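Local coordinates for protein esterase (Rhizomucor miehei CAU432, PDB 4WY8) that catalyses the hydrolysis of carboxylic esters, as a fungal carboxylesterase of the alpha/beta-hydrolase fold, at residues A[8-11]-A[12-16]; A[99-102]-A[103-107]; A[216-219]-A[220-223]; A[268-271]-A[272-276]. All blocks are in the same frame, centred on the assembly; numbering follows the deposited sequence.

Each of the four contacts is a single turn-to-turn step within its own helix, so none closes a long loop; they follow one another along the chain without nesting or crossing. Contact 1 lies in helix 9-17, near the N terminus, and packs on strand 289-290 and its following loop. Contact 2 opens helix 101-111, the connection between strands 83-87 and 114-118. Contact 3 sits in helix 215-225, in the chain between strands 188-191 and 253-258, and contact 4 in helix 264-276, which links strands 253-258 and 281-286. Contacts 2 and 4 occupy opposite sides of the chain's centre, their own centres about 28 Å apart; the nearest atoms of contacts 1 and 2 are about 7 Å apart.

Contact 1: A[8-11]-A[12-16]; sequences KPYC and QNIAD
Ile14 CG1 comes obliquely to the Tyr10 ring, 3.6 Å from Tyr10 CE2. The two side chains run alongside each other in the same direction, one turn apart. Ile14 CG1 stands beside its own backbone N (chi1 -65°), which also places it 3.4 Å from Tyr10 O. Two further flat groups, the Gln12 amide and the Asp16 carboxylate, meet along the outer side: Gln12 NE2 gives a hydrogen bond of 3.2 Å to the syn side of Asp16 OD2, tilted 25° out of the carboxylate plane, while its bond to OD1 is weak.

The backbone supplies the regular i to i+4 bonds of a first helical turn. Lys8, at the N-cap position, accepts from Gln12 N (2.8 Å to Lys8 O), and Ile14 N binds Tyr10 O at 2.9 Å. Beyond the helix, Tyr10 OH hydrogen-bonds Thr298, Ile14 touches Ile290 and Leu296, and Lys8 NZ bonds to Val281 O of the second subunit. The chemistry is thus divided by side: apolar groups and a bonded phenol hold helix 9-17 against the residues around strand 289-290, whereas an amide-carboxylate pair lies on the exposed side.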
# COMPACT_ATOMS: atom_id res chain seq x y z
N LYS A 8 -8.34 -11.78 7.73
CA LYS A 8 -9.31 -11.91 6.66
C LYS A 8 -9.63 -13.39 6.45
O LYS A 8 -8.79 -14.26 6.72
CB LYS A 8 -8.78 -11.26 5.37
CG LYS A 8 -8.31 -9.83 5.60
CD LYS A 8 -8.43 -8.96 4.36
CE LYS A 8 -7.92 -7.55 4.67
NZ LYS A 8 -7.29 -6.86 3.49
N PRO A 9 -10.86 -13.69 5.99
CA PRO A 9 -11.37 -15.05 5.77
C PRO A 9 -10.39 -16.01 5.07
O PRO A 9 -10.15 -17.11 5.57
CB PRO A 9 -12.62 -14.81 4.91
CG PRO A 9 -12.90 -13.28 4.97
CD PRO A 9 -11.95 -12.70 5.97
N TYR A 10 -9.85 -15.62 3.92
CA TYR A 10 -8.93 -16.49 3.19
C TYR A 10 -7.73 -16.89 4.05
O TYR A 10 -7.39 -18.09 4.16
CB TYR A 10 -8.47 -15.77 1.91
CG TYR A 10 -7.57 -16.55 0.98
CD1 TYR A 10 -8.03 -16.98 -0.27
CD2 TYR A 10 -6.24 -16.80 1.31
CE1 TYR A 10 -7.19 -17.67 -1.15
CE2 TYR A 10 -5.40 -17.49 0.44
CZ TYR A 10 -5.88 -17.91 -0.78
OH TYR A 10 -5.03 -18.58 -1.63
N CYS A 11 -7.11 -15.89 4.67
CA CYS A 11 -5.91 -16.06 5.48
C CYS A 11 -6.20 -16.87 6.75
O CYS A 11 -5.37 -17.66 7.20
CB CYS A 11 -5.31 -14.69 5.84
SG CYS A 11 -4.42 -13.86 4.45
N GLN A 12 -7.40 -16.67 7.31
CA GLN A 12 -7.85 -17.50 8.42
C GLN A 12 -7.89 -18.97 7.99
O GLN A 12 -7.29 -19.86 8.62
CB GLN A 12 -9.23 -17.05 8.89
CG GLN A 12 -9.76 -17.81 10.10
CD GLN A 12 -8.99 -17.50 11.37
OE1 GLN A 12 -8.94 -16.35 11.82
NE2 GLN A 12 -8.38 -18.53 11.95
N ASN A 13 -8.58 -19.19 6.87
CA ASN A 13 -8.71 -20.51 6.31
C ASN A 13 -7.35 -21.19 6.14
O ASN A 13 -7.17 -22.33 6.55
CB ASN A 13 -9.41 -20.45 4.95
CG ASN A 13 -9.63 -21.83 4.37
OD1 ASN A 13 -10.33 -22.65 4.97
ND2 ASN A 13 -8.97 -22.12 3.25
N ILE A 14 -6.41 -20.47 5.54
CA ILE A 14 -5.06 -21.00 5.35
C ILE A 14 -4.42 -21.34 6.68
O ILE A 14 -3.86 -22.42 6.86
CB ILE A 14 -4.14 -20.01 4.60
CG1 ILE A 14 -4.62 -19.78 3.16
CG2 ILE A 14 -2.67 -20.50 4.71
CD1 ILE A 14 -4.49 -21.02 2.25
N ALA A 15 -4.53 -20.42 7.63
CA ALA A 15 -3.90 -20.63 8.93
C ALA A 15 -4.40 -21.92 9.58
O ALA A 15 -3.62 -22.66 10.17
CB ALA A 15 -4.16 -19.44 9.84
N ASP A 16 -5.70 -22.19 9.48
CA ASP A 16 -6.26 -23.39 10.11
C ASP A 16 -6.01 -24.65 9.27
O ASP A 16 -6.00 -25.76 9.79
CB ASP A 16 -7.74 -23.19 10.36
CG ASP A 16 -8.01 -21.97 11.22
OD1 ASP A 16 -7.04 -21.45 11.81
OD2 ASP A 16 -9.17 -21.52 11.30

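Contact 2: A[99-102]-A[103-107]; sequences THRR and TVYEL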
# COMPACT_ATOMS: atom_id res chain seq x y z
N THR A 99 4.78 -23.51 -7.29
CA THR A 99 4.16 -22.88 -6.13
C THR A 99 3.90 -21.40 -6.38
O THR A 99 2.93 -20.82 -5.87
CB THR A 99 5.00 -23.03 -4.87
OG1 THR A 99 6.28 -22.42 -5.06
CG2 THR A 99 5.20 -24.50 -4.55
N HIS A 100 4.75 -20.78 -7.20
CA HIS A 100 4.62 -19.34 -7.40
C HIS A 100 4.06 -19.02 -8.76
O HIS A 100 4.09 -17.86 -9.20
CB HIS A 100 5.97 -18.65 -7.22
CG HIS A 100 6.44 -18.63 -5.79
ND1 HIS A 100 6.79 -19.78 -5.11
CD2 HIS A 100 6.56 -17.61 -4.91
CE1 HIS A 100 7.13 -19.46 -3.87
NE2 HIS A 100 6.99 -18.15 -3.72
N ARG A 101 3.55 -20.04 -9.44
CA ARG A 101 2.97 -19.86 -10.76
C ARG A 101 1.87 -18.80 -10.74
O ARG A 101 1.80 -17.94 -11.62
CB ARG A 101 2.40 -21.17 -11.30
CG ARG A 101 1.63 -20.98 -12.61
CD ARG A 101 1.11 -22.31 -13.14
NE ARG A 101 0.17 -22.91 -12.21
CZ ARG A 101 -0.25 -24.17 -12.27
NH1 ARG A 101 0.20 -24.97 -13.22
NH2 ARG A 101 -1.11 -24.61 -11.37
N ARG A 102 0.98 -18.88 -9.77
CA ARG A 102 -0.13 -17.94 -9.71
C ARG A 102 0.39 -16.50 -9.61
O ARG A 102 0.07 -15.62 -10.42
CB ARG A 102 -1.05 -18.31 -8.53
CG ARG A 102 -2.14 -17.28 -8.21
CD ARG A 102 -3.26 -17.30 -9.21
NE ARG A 102 -3.92 -18.61 -9.20
CZ ARG A 102 -5.01 -18.91 -9.90
NH1 ARG A 102 -5.59 -18.00 -10.67
NH2 ARG A 102 -5.53 -20.12 -9.82
N THR A 103 1.24 -16.27 -8.60
CA THR A 103 1.81 -14.96 -8.36
C THR A 103 2.56 -14.41 -9.58
O THR A 103 2.36 -13.26 -9.99
CB THR A 103 2.78 -15.04 -7.17
OG1 THR A 103 2.05 -15.47 -6.00
CG2 THR A 103 3.43 -13.69 -6.93
N VAL A 104 3.39 -15.26 -10.18
CA VAL A 104 4.23 -14.89 -11.31
C VAL A 104 3.41 -14.60 -12.57
O VAL A 104 3.62 -13.58 -13.24
CB VAL A 104 5.28 -15.99 -11.58
CG1 VAL A 104 5.88 -15.83 -12.96
CG2 VAL A 104 6.39 -15.97 -10.49
N TYR A 105 2.44 -15.44 -12.88
CA TYR A 105 1.60 -15.20 -14.07
C TYR A 105 0.82 -13.91 -13.91
O TYR A 105 0.77 -13.07 -14.86
CB TYR A 105 0.64 -16.36 -14.34
CG TYR A 105 1.26 -17.61 -14.94
CD1 TYR A 105 2.62 -17.89 -14.79
CD2 TYR A 105 0.48 -18.53 -15.65
CE1 TYR A 105 3.18 -19.05 -15.33
CE2 TYR A 105 1.03 -19.70 -16.20
CZ TYR A 105 2.39 -19.95 -16.03
OH TYR A 105 2.95 -21.10 -16.56
N GLU A 106 0.25 -13.70 -12.71
CA GLU A 106 -0.50 -12.45 -12.46
C GLU A 106 0.38 -11.20 -12.56
O GLU A 106 -0.00 -10.20 -13.15
CB GLU A 106 -1.17 -12.48 -11.08
CG GLU A 106 -2.42 -13.37 -10.99
CD GLU A 106 -3.62 -12.85 -11.80
OE1 GLU A 106 -3.67 -11.65 -12.17
OE2 GLU A 106 -4.55 -13.66 -12.05
N LEU A 107 1.56 -11.25 -11.95
CA LEU A 107 2.50 -10.14 -12.02
C LEU A 107 2.89 -9.85 -13.47
O LEU A 107 2.94 -8.72 -13.92
CB LEU A 107 3.73 -10.48 -11.18
CG LEU A 107 4.82 -9.40 -11.06
CD1 LEU A 107 4.30 -8.07 -10.43
CD2 LEU A 107 6.02 -9.96 -10.29
O HOH W 1 1.50 -18.19 -6.44
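Arg101 CG sits over the centre of one face of the Tyr105 ring, 3.6 Å from the ring centroid and only 11° off the normal, a CH-pi contact made by the aliphatic part of the arginine. CD follows it across the ring, at 3.9 Å from Arg101 CD to Tyr105 CZ; the chain then bends at chi3 (62°), and the guanidinium plane stands 61° from the ring. This partly exposed pair is the close part of the contact between side chains.

The Val104 side is buried against strand 114-118, where the valine packs on Val115 and Phe117, but its nearest side-chain approach within the helix is longer, 4.2 Å from His100 CB to Val104 CG2. Helix 101-111 is the crossover of a beta-alpha-beta unit between strands 83-87 and 114-118 of the alpha/beta-hydrolase sheet, with His100 as its N-cap residue. His100 ND1 shares a hydrogen bond with Thr99 OG1 (2.7 Å), and NE2 binds Asp163. A water joins Thr99 O to Thr103 N, which donates to it at 2.9 Å.

Arg102 and Glu106 are the loose pair despite opposite charges: Arg102 NH1 and Glu106 OE2 are 4.7 Å apart. Their stronger partners are Glu46 O for Arg102 and Arg110 for Glu106.

Contact 3: A[216-219]-A[220-223]; sequences KLMV and WFFD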
# COMPACT_ATOMS: atom_id res chain seq x y z
N LYS A 216 9.07 -22.55 14.51
CA LYS A 216 9.66 -23.86 14.31
C LYS A 216 10.18 -24.04 12.89
O LYS A 216 11.30 -24.51 12.65
CB LYS A 216 8.63 -24.93 14.66
CG LYS A 216 9.24 -26.27 14.94
CD LYS A 216 8.22 -27.27 15.43
CE LYS A 216 8.96 -28.45 16.06
NZ LYS A 216 10.15 -28.86 15.23
N LEU A 217 9.32 -23.69 11.94
CA LEU A 217 9.64 -23.74 10.53
C LEU A 217 10.81 -22.78 10.18
O LEU A 217 11.71 -23.14 9.43
CB LEU A 217 8.39 -23.41 9.72
CG LEU A 217 8.23 -24.06 8.36
CD1 LEU A 217 8.50 -25.54 8.44
CD2 LEU A 217 6.82 -23.81 7.88
N MET A 218 10.82 -21.58 10.75
CA MET A 218 11.92 -20.65 10.47
C MET A 218 13.26 -21.26 10.94
O MET A 218 14.26 -21.20 10.22
CB MET A 218 11.68 -19.29 11.13
CG MET A 218 10.73 -18.37 10.33
SD MET A 218 11.21 -18.16 8.59
CE MET A 218 12.88 -17.50 8.77
N VAL A 219 13.24 -21.89 12.12
CA VAL A 219 14.43 -22.54 12.66
C VAL A 219 14.90 -23.66 11.76
O VAL A 219 16.09 -23.77 11.45
CB VAL A 219 14.16 -23.08 14.09
CG1 VAL A 219 15.30 -24.00 14.56
CG2 VAL A 219 13.96 -21.91 15.05
N TRP A 220 13.96 -24.48 11.32
CA TRP A 220 14.28 -25.54 10.38
C TRP A 220 14.92 -25.02 9.06
O TRP A 220 15.95 -25.55 8.57
CB TRP A 220 12.99 -26.31 10.12
CG TRP A 220 13.09 -27.55 9.32
CD1 TRP A 220 13.59 -28.76 9.73
CD2 TRP A 220 12.62 -27.74 7.98
NE1 TRP A 220 13.47 -29.68 8.71
CE2 TRP A 220 12.88 -29.08 7.63
CE3 TRP A 220 12.01 -26.90 7.04
CZ2 TRP A 220 12.56 -29.60 6.37
CZ3 TRP A 220 11.68 -27.41 5.80
CH2 TRP A 220 11.96 -28.75 5.47
N PHE A 221 14.31 -23.99 8.51
CA PHE A 221 14.84 -23.34 7.31
C PHE A 221 16.27 -22.84 7.51
O PHE A 221 17.18 -23.17 6.74
CB PHE A 221 13.96 -22.15 6.94
CG PHE A 221 12.63 -22.53 6.35
CD1 PHE A 221 12.51 -23.65 5.54
CD2 PHE A 221 11.52 -21.71 6.55
CE1 PHE A 221 11.28 -23.96 4.97
CE2 PHE A 221 10.30 -22.00 5.98
CZ PHE A 221 10.17 -23.11 5.18
N PHE A 222 16.48 -22.04 8.55
CA PHE A 222 17.81 -21.52 8.84
C PHE A 222 18.85 -22.64 9.06
O PHE A 222 20.01 -22.54 8.61
CB PHE A 222 17.75 -20.62 10.07
CG PHE A 222 17.74 -19.13 9.76
CD1 PHE A 222 18.92 -18.45 9.46
CD2 PHE A 222 16.55 -18.40 9.81
CE1 PHE A 222 18.93 -17.07 9.19
CE2 PHE A 222 16.54 -17.02 9.55
CZ PHE A 222 17.73 -16.35 9.23
N ASP A 223 18.43 -23.72 9.73
CA ASP A 223 19.36 -24.82 10.03
C ASP A 223 19.77 -25.53 8.75
O ASP A 223 20.91 -25.97 8.61
CB ASP A 223 18.75 -25.81 11.03
CG ASP A 223 18.84 -25.32 12.46
OD1 ASP A 223 19.68 -24.43 12.73
OD2 ASP A 223 18.06 -25.80 13.31
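Leu217 crosses the Phe221 ring at an angle, setting its branch point by the outer end of the ring: Leu217 CG is 3.8 Å from Phe221 CE2 and equally near CZ. With Trp220 the same leucine behaves differently. The two side chains run alongside, pointing the same way, and Leu217 CD1 comes obliquely to Trp220 CE3 at 4.0 Å. One leucine thus touches both aromatic groups, through CG on Phe221 and CD1 on Trp220.

Met218 also reaches two rings. Its CG stands beside the backbone N (chi1 -81°), and further bends at chi2 and chi3 fold the chain back, so that sulfur and methyl meet different partners. SD lies at the edge of Phe221, 5.5 Å from the ring centroid and 88° off the normal, a Met-aromatic contact. CE instead crosses toward Phe222, with Met218 CE 3.8 Å from Phe222 CE2. Met218 O lies in the plane of the Phe222 ring at its edge, and also accepts Phe222 N at 2.9 Å.

Val219 and Asp223 also lie side by side, Val219 CG1 being 3.5 Å from Asp223 OD2, while OD1 forms a salt bridge with Arg232. Edge-to-face contacts of Trp220 with His224 and of Phe222 with Trp92 extend the packing. Helix 215-225, with these apolar and aromatic i to i+3 and i to i+4 neighbours, lies between strands 188-191 and 253-258, a position consistent with the cap region of a hormone-sensitive-lipase-like esterase.

Contact 4: A[268-271]-A[272-276]; sequences EAYA and RKLIE
Leu274 lies over one face of the Tyr270 ring, its CG offset toward the rim, 4.2 Å from the centroid and 18° off the normal, in a CH-pi contact. Both methyls lie near the same part of the ring: CD1 approaches Tyr270 CE2 at 3.7 Å, while CD2 lies 3.9 Å from Tyr270 CZ. The tyrosine CG is placed opposite its backbone N (chi1 -176°), which swings the ring along the helix to meet the leucine one turn on.

The polar pair of the first shell meets through water. Glu268 OE1 and Arg272 NH2 are 4.1 Å apart, beyond a salt bridge, and the carboxylate and guanidinium planes are turned 71° from each other. One water bridges them, donating to Glu268 OE1 at 2.7 Å and accepting from Arg272 NH2 at 2.9 Å; it lies at the edge of the guanidinium, in its plane.

The next shell fixes both ends. Glu268 OE2 takes a hydrogen bond from Thr257 and a salt bridge from Arg285, while Arg272 NH2 forms a salt bridge with Glu259 of the second subunit and so links the bridging water to that chain. Around Tyr270 stand Ala171 and Ile175 of helix 165-179, and Leu274 and Ile275 touch Val281. Backbone bonds such as Leu274 N to Tyr270 O (2.9 Å) keep the turns in step. Helix 264-276 is the crossover of the beta-alpha-beta unit between strands 253-258 and 281-286 of the alpha/beta-hydrolase sheet, with one side turned to the subunit interface.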
# COMPACT_ATOMS: atom_id res chain seq x y z
N GLU A 268 10.06 -4.64 8.98
CA GLU A 268 9.86 -3.22 9.25
C GLU A 268 11.15 -2.52 9.77
O GLU A 268 11.48 -1.41 9.33
CB GLU A 268 8.67 -3.03 10.20
CG GLU A 268 7.37 -3.49 9.52
CD GLU A 268 6.08 -3.15 10.27
OE1 GLU A 268 6.13 -2.54 11.36
OE2 GLU A 268 4.99 -3.49 9.73
N ALA A 269 11.91 -3.18 10.65
CA ALA A 269 13.19 -2.62 11.10
C ALA A 269 14.20 -2.47 9.94
O ALA A 269 14.98 -1.51 9.91
CB ALA A 269 13.79 -3.47 12.21
N TYR A 270 14.18 -3.41 9.00
CA TYR A 270 15.06 -3.29 7.84
C TYR A 270 14.64 -2.11 6.99
O TYR A 270 15.50 -1.36 6.47
CB TYR A 270 15.08 -4.57 6.99
CG TYR A 270 16.06 -4.51 5.84
CD1 TYR A 270 17.44 -4.42 6.08
CD2 TYR A 270 15.64 -4.59 4.52
CE1 TYR A 270 18.36 -4.37 5.03
CE2 TYR A 270 16.56 -4.55 3.45
CZ TYR A 270 17.92 -4.43 3.73
OH TYR A 270 18.87 -4.38 2.72
N ALA A 271 13.33 -1.90 6.87
CA ALA A 271 12.88 -0.69 6.17
C ALA A 271 13.34 0.61 6.87
O ALA A 271 13.79 1.58 6.21
CB ALA A 271 11.38 -0.70 6.03
N ARG A 272 13.21 0.66 8.19
CA ARG A 272 13.72 1.82 8.94
C ARG A 272 15.22 2.06 8.70
O ARG A 272 15.63 3.18 8.44
CB ARG A 272 13.47 1.66 10.43
CG ARG A 272 12.02 1.77 10.79
CD ARG A 272 11.80 1.88 12.29
NE ARG A 272 10.39 1.63 12.57
CZ ARG A 272 9.89 0.42 12.84
NH1 ARG A 272 10.72 -0.62 12.90
NH2 ARG A 272 8.59 0.26 13.05
N LYS A 273 16.03 0.99 8.74
CA LYS A 273 17.45 1.14 8.41
C LYS A 273 17.67 1.68 6.98
O LYS A 273 18.58 2.49 6.74
CB LYS A 273 18.20 -0.18 8.56
CG LYS A 273 18.50 -0.58 10.01
CD LYS A 273 19.74 -1.48 10.08
CE LYS A 273 20.06 -1.84 11.54
NZ LYS A 273 21.35 -2.59 11.64
N LEU A 274 16.89 1.19 6.02
CA LEU A 274 17.05 1.70 4.65
C LEU A 274 16.72 3.18 4.57
O LEU A 274 17.35 3.92 3.82
CB LEU A 274 16.19 0.91 3.65
CG LEU A 274 16.56 -0.55 3.38
CD1 LEU A 274 15.54 -1.17 2.41
CD2 LEU A 274 17.95 -0.62 2.79
N ILE A 275 15.72 3.61 5.34
CA ILE A 275 15.38 5.03 5.41
C ILE A 275 16.51 5.84 6.06
O ILE A 275 16.95 6.84 5.48
CB ILE A 275 14.06 5.24 6.20
CG1 ILE A 275 12.88 4.61 5.45
CG2 ILE A 275 13.78 6.73 6.44
CD1 ILE A 275 11.58 4.58 6.27
N GLU A 276 17.03 5.40 7.21
CA GLU A 276 18.18 6.08 7.82
C GLU A 276 19.33 6.25 6.84
O GLU A 276 20.00 7.28 6.84
CB GLU A 276 18.74 5.33 9.04
CG GLU A 276 18.17 5.74 10.38
CD GLU A 276 19.01 5.25 11.55
OE1 GLU A 276 18.57 4.31 12.25
OE2 GLU A 276 20.11 5.83 11.77
O HOH W 2 7.55 -2.32 13.69